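Local coordinates for uncharacterized peroxidase-related protein (Silicibacter sp., PDB 2PFX) that is of unknown function but resembles AhpD-like peroxidase-related proteins of the carboxymuconolactone decarboxylase family and is probably an oxidoreductase, at residues A45-V48 / E49-N52; D157-D160 / I161-T165. One frame throughout, in Å; residues are numbered along the deposited sequence.

Interaction 1: residues A45-V48 / E49-N52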
loop_
_atom_site.group_PDB
_atom_site.type_symbol
_atom_site.label_atom_id
_atom_site.label_comp_id
_atom_site.label_asym_id
_atom_site.label_seq_id
_atom_site.Cartn_x
_atom_site.Cartn_y
_atom_site.Cartn_z
ATOM N N ALA A 45 -11.024 -10.251 32.234
ATOM C CA ALA A 45 -11.517 -10.631 33.556
ATOM C C ALA A 45 -11.767 -9.492 34.527
ATOM O O ALA A 45 -12.293 -9.730 35.625
ATOM C CB ALA A 45 -10.552 -11.652 34.161
ATOM N N PHE A 46 -11.454 -8.248 34.205
ATOM C CA PHE A 46 -11.846 -7.160 35.095
ATOM C C PHE A 46 -13.352 -6.966 35.143
ATOM O O PHE A 46 -13.898 -6.319 36.043
ATOM C CB PHE A 46 -11.170 -5.839 34.687
ATOM C CG PHE A 46 -11.695 -5.227 33.402
ATOM C CD1 PHE A 46 -11.164 -5.659 32.194
ATOM C CD2 PHE A 46 -12.669 -4.248 33.402
ATOM C CE1 PHE A 46 -11.622 -5.119 31.010
ATOM C CE2 PHE A 46 -13.142 -3.714 32.214
ATOM C CZ PHE A 46 -12.613 -4.161 31.016
ATOM N N ASN A 47 -14.054 -7.527 34.156
ATOM C CA ASN A 47 -15.514 -7.394 34.093
ATOM C C ASN A 47 -16.126 -8.701 33.597
ATOM O O ASN A 47 -15.905 -9.106 32.451
ATOM C CB ASN A 47 -15.855 -6.242 33.171
ATOM C CG ASN A 47 -17.331 -5.985 33.009
ATOM O OD1 ASN A 47 -18.092 -6.912 32.725
ATOM N ND2 ASN A 47 -17.709 -4.723 33.166
ATOM N N VAL A 48 -16.879 -9.410 34.441
ATOM C CA VAL A 48 -17.232 -10.766 34.023
ATOM C C VAL A 48 -18.189 -10.788 32.837
ATOM O O VAL A 48 -18.259 -11.732 32.068
ATOM C CB VAL A 48 -17.755 -11.546 35.248
ATOM C CG1 VAL A 48 -19.004 -10.937 35.865
ATOM C CG2 VAL A 48 -17.938 -12.990 34.805
ATOM N N GLU A 49 -18.978 -9.735 32.670
ATOM C CA GLU A 49 -19.876 -9.634 31.530
ATOM C C GLU A 49 -19.078 -9.607 30.231
ATOM O O GLU A 49 -19.426 -10.220 29.229
ATOM C CB GLU A 49 -20.720 -8.377 31.585
ATOM C CG GLU A 49 -21.907 -8.390 32.524
ATOM C CD GLU A 49 -21.646 -9.087 33.849
ATOM O OE1 GLU A 49 -21.530 -10.330 33.830
ATOM O OE2 GLU A 49 -21.555 -8.401 34.892
ATOM N N LYS A 50 -17.981 -8.857 30.253
ATOM C CA LYS A 50 -17.121 -8.777 29.089
ATOM C C LYS A 50 -16.441 -10.103 28.820
ATOM O O LYS A 50 -16.355 -10.565 27.683
ATOM C CB LYS A 50 -16.107 -7.651 29.308
ATOM C CG LYS A 50 -16.782 -6.275 29.388
ATOM C CD LYS A 50 -15.798 -5.137 29.197
ATOM C CE LYS A 50 -16.515 -3.789 29.259
ATOM N NZ LYS A 50 -17.341 -3.537 28.042
ATOM N N LEU A 51 -15.967 -10.749 29.865
ATOM C CA LEU A 51 -15.316 -12.061 29.741
ATOM C C LEU A 51 -16.280 -13.092 29.189
ATOM O O LEU A 51 -16.000 -13.940 28.353
ATOM C CB LEU A 51 -14.825 -12.507 31.116
ATOM C CG LEU A 51 -14.265 -13.925 31.236
ATOM C CD1 LEU A 51 -12.983 -14.071 30.421
ATOM C CD2 LEU A 51 -14.049 -14.258 32.696
ATOM N N ASN A 52 -17.512 -13.044 29.696
ATOM C CA ASN A 52 -18.577 -13.919 29.237
ATOM C C ASN A 52 -18.867 -13.761 27.750
ATOM O O ASN A 52 -19.053 -14.739 27.018
ATOM C CB ASN A 52 -19.830 -13.629 30.052
ATOM C CG ASN A 52 -19.774 -14.242 31.439
ATOM O OD1 ASN A 52 -18.932 -15.078 31.756
ATOM N ND2 ASN A 52 -20.725 -13.796 32.246
#
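Asn-47 and Lys-50 meet at the start of helix 48-63, where Asn-47 is the N-cap. Three hydrogen bonds tie the turn together. In the capping bond Lys-50 N donates to Asn-47 OD1 over 3.1 Å, approaching from above the plane of the side-chain carbonyl. With CG anti to the backbone N (chi1 -180°), the amide of Asn-47 is swung over the first turn, and OD1 meets an N-H that precedes the i to i+4 series of the helix. The two backbone bonds begin that series: Leu-51 N to Asn-47 O at 3.1 Å, then Asn-52 N to Val-48 O at 2.8 Å.

Van der Waals contacts of the side chains lie beside the cap. The extended part of Lys-50 runs obliquely past the Asn-47 amide, its CG 3.7 Å from Asn-47 CG, and goes on to place CD 3.8 Å from Phe-46 CZ. Glu-49 bends back at chi2 (39°), which brings OE1 to 3.3 Å from Val-48 CG1. Farther along, Val-48 and Asn-52 lie alongside each other, pointing the same way, with CG2 of the valine 3.8 Å from OD1 of the asparagine.

The charge at the end of Lys-50 is met across the subunit interface, where NZ forms a salt bridge with Asp-60 of the second subunit; the Phe-46 ring makes an edge-to-face contact with Trp-159 of that same subunit. Within the chain, the segment links helix 39-44 to helix 48-63: Leu-51 packs on Leu-41 and Tyr-44 of the former, and Ala-45, Val-48 and Leu-51 touch helix 21-34.

Interaction 2: residues D157-D160 / I161-T165; sequences DIWD and IANVT
Trp-159 O is gripped twice by Asn-163, one turn further along helix 155-178: its backbone N and its side-chain ND2 both donate to the same carbonyl, each over 2.9 Å. This is the ordinary i to i+4 bond of an alpha helix, doubled by a side chain that reaches back to the carbonyl of the preceding turn. The donors reach the oxygen from opposite faces of the carbonyl plane. The ND2 bond is nearly straight, at 170°, and Trp-159 O lies close to the plane of the asparagine amide, so the bond restrains the rotation of that amide. The other amide atom, OD1, accepts from Tyr-44 OH of the second subunit, and the group is thereby held at both ends.

The same ND2 sits over one face of the Trp-159 indole, 3.1 Å from CE2 and offset toward the rim, with ring and amide planes 43° apart. A first torsion near 180° (chi1 177°) places CG of Trp-159 beside its carbonyl carbon and leans the outward-reaching indole toward Asn-163 ND2. Tyr-44 of the second subunit also meets this ring, edge-to-face.

Plain helical bonds flank the pair, from Ile-161 N to Asp-157 O at 2.8 Å and from Val-164 N to Asp-160 O at 3.0 Å. OD2 of Asp-160 forms a salt bridge with Arg-156, one turn earlier on the same helix, while Ile-161 packs on Met-126 and Ile-76 of two neighbouring helices. Two residues on from the first, a second doubled grip occurs: Thr-165 OG1 donates to Ile-161 O at 2.7 Å, across the carbonyl plane from Thr-165 N.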
loop_
_atom_site.group_PDB
_atom_site.type_symbol
_atom_site.label_atom_id
_atom_site.label_comp_id
_atom_site.label_asym_id
_atom_site.label_seq_id
_atom_site.Cartn_x
_atom_site.Cartn_y
_atom_site.Cartn_z
ATOM N N ASP A 157 -20.417 -23.277 5.553
ATOM C CA ASP A 157 -18.984 -23.313 5.755
ATOM C C ASP A 157 -18.361 -21.940 5.472
ATOM O O ASP A 157 -17.468 -21.497 6.191
ATOM C CB ASP A 157 -18.340 -24.335 4.823
ATOM C CG ASP A 157 -18.733 -25.758 5.121
ATOM O OD1 ASP A 157 -19.277 -26.015 6.213
ATOM O OD2 ASP A 157 -18.489 -26.613 4.244
ATOM N N ILE A 158 -18.800 -21.310 4.395
ATOM C CA ILE A 158 -18.295 -19.985 4.023
ATOM C C ILE A 158 -18.597 -18.992 5.133
ATOM O O ILE A 158 -17.766 -18.176 5.542
ATOM C CB ILE A 158 -18.898 -19.544 2.676
ATOM C CG1 ILE A 158 -18.608 -20.536 1.553
ATOM C CG2 ILE A 158 -18.406 -18.154 2.320
ATOM C CD1 ILE A 158 -19.060 -20.091 0.175
ATOM N N TRP A 159 -19.808 -19.064 5.679
ATOM C CA TRP A 159 -20.173 -18.223 6.818
ATOM C C TRP A 159 -19.220 -18.412 8.000
ATOM O O TRP A 159 -18.758 -17.475 8.661
ATOM C CB TRP A 159 -21.591 -18.537 7.285
ATOM C CG TRP A 159 -22.005 -17.754 8.491
ATOM C CD1 TRP A 159 -22.001 -18.141 9.794
ATOM C CD2 TRP A 159 -22.492 -16.393 8.482
ATOM N NE1 TRP A 159 -22.458 -17.122 10.605
ATOM C CE2 TRP A 159 -22.763 -16.041 9.810
ATOM C CE3 TRP A 159 -22.721 -15.462 7.471
ATOM C CZ2 TRP A 159 -23.253 -14.785 10.159
ATOM C CZ3 TRP A 159 -23.212 -14.209 7.798
ATOM C CH2 TRP A 159 -23.471 -13.895 9.142
ATOM N N ASP A 160 -18.920 -19.679 8.299
ATOM C CA ASP A 160 -17.951 -19.982 9.342
ATOM C C ASP A 160 -16.568 -19.458 9.015
ATOM O O ASP A 160 -15.872 -18.951 9.892
ATOM C CB ASP A 160 -17.904 -21.492 9.556
ATOM C CG ASP A 160 -19.126 -22.078 10.231
ATOM O OD1 ASP A 160 -20.012 -21.260 10.578
ATOM O OD2 ASP A 160 -19.209 -23.328 10.402
ATOM N N ILE A 161 -16.118 -19.581 7.762
ATOM C CA ILE A 161 -14.784 -19.065 7.451
ATOM C C ILE A 161 -14.731 -17.562 7.650
ATOM O O ILE A 161 -13.794 -16.961 8.200
ATOM C CB ILE A 161 -14.373 -19.458 6.019
ATOM C CG1 ILE A 161 -14.120 -20.961 5.828
ATOM C CG2 ILE A 161 -13.136 -18.688 5.593
ATOM C CD1 ILE A 161 -14.253 -21.384 4.379
ATOM N N ALA A 162 -15.798 -16.898 7.197
ATOM C CA ALA A 162 -15.904 -15.454 7.344
ATOM C C ALA A 162 -15.920 -15.056 8.817
ATOM O O ALA A 162 -15.286 -14.068 9.194
ATOM C CB ALA A 162 -17.143 -14.937 6.638
ATOM N N ASN A 163 -16.626 -15.796 9.656
ATOM C CA ASN A 163 -16.713 -15.335 11.053
ATOM C C ASN A 163 -15.419 -15.588 11.800
ATOM O O ASN A 163 -14.987 -14.736 12.587
ATOM C CB ASN A 163 -17.918 -15.974 11.740
ATOM C CG ASN A 163 -19.157 -15.132 11.498
ATOM O OD1 ASN A 163 -19.539 -14.332 12.352
ATOM N ND2 ASN A 163 -19.766 -15.308 10.332
ATOM N N VAL A 164 -14.792 -16.740 11.565
ATOM C CA VAL A 164 -13.513 -17.002 12.208
ATOM C C VAL A 164 -12.511 -15.937 11.766
ATOM O O VAL A 164 -11.835 -15.348 12.591
ATOM C CB VAL A 164 -13.004 -18.410 11.904
ATOM C CG1 VAL A 164 -11.578 -18.604 12.389
ATOM C CG2 VAL A 164 -13.960 -19.404 12.547
ATOM N N THR A 165 -12.444 -15.695 10.465
ATOM C CA THR A 165 -11.556 -14.693 9.911
ATOM C C THR A 165 -11.817 -13.317 10.528
ATOM O O THR A 165 -10.916 -12.642 11.032
ATOM C CB THR A 165 -11.745 -14.579 8.380
ATOM O OG1 THR A 165 -11.389 -15.819 7.732
ATOM C CG2 THR A 165 -10.838 -13.518 7.787
#

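In the fold
Interaction 1 is a loop running into a helix start and interaction 2 a run of more than two helical turns; their centres lie about 25 Å apart, yet both face the same neighbour. Interaction 1 is partly buried at the beginning of helix 48-63; interaction 2 is wholly buried within helix 155-178 and packs against helices 70-84 and 121-136. Across the subunit boundary their elements meet: Phe-46 of one copy touches Trp-159 of the other, and Lys-50 packs on Asp-160. The chemistry follows position. At the helix start, a side-chain oxygen accepts from a backbone N-H; within helix 155-178, side-chain donors from Asn-163 and Thr-165 add second bonds to carbonyls already used by the backbone.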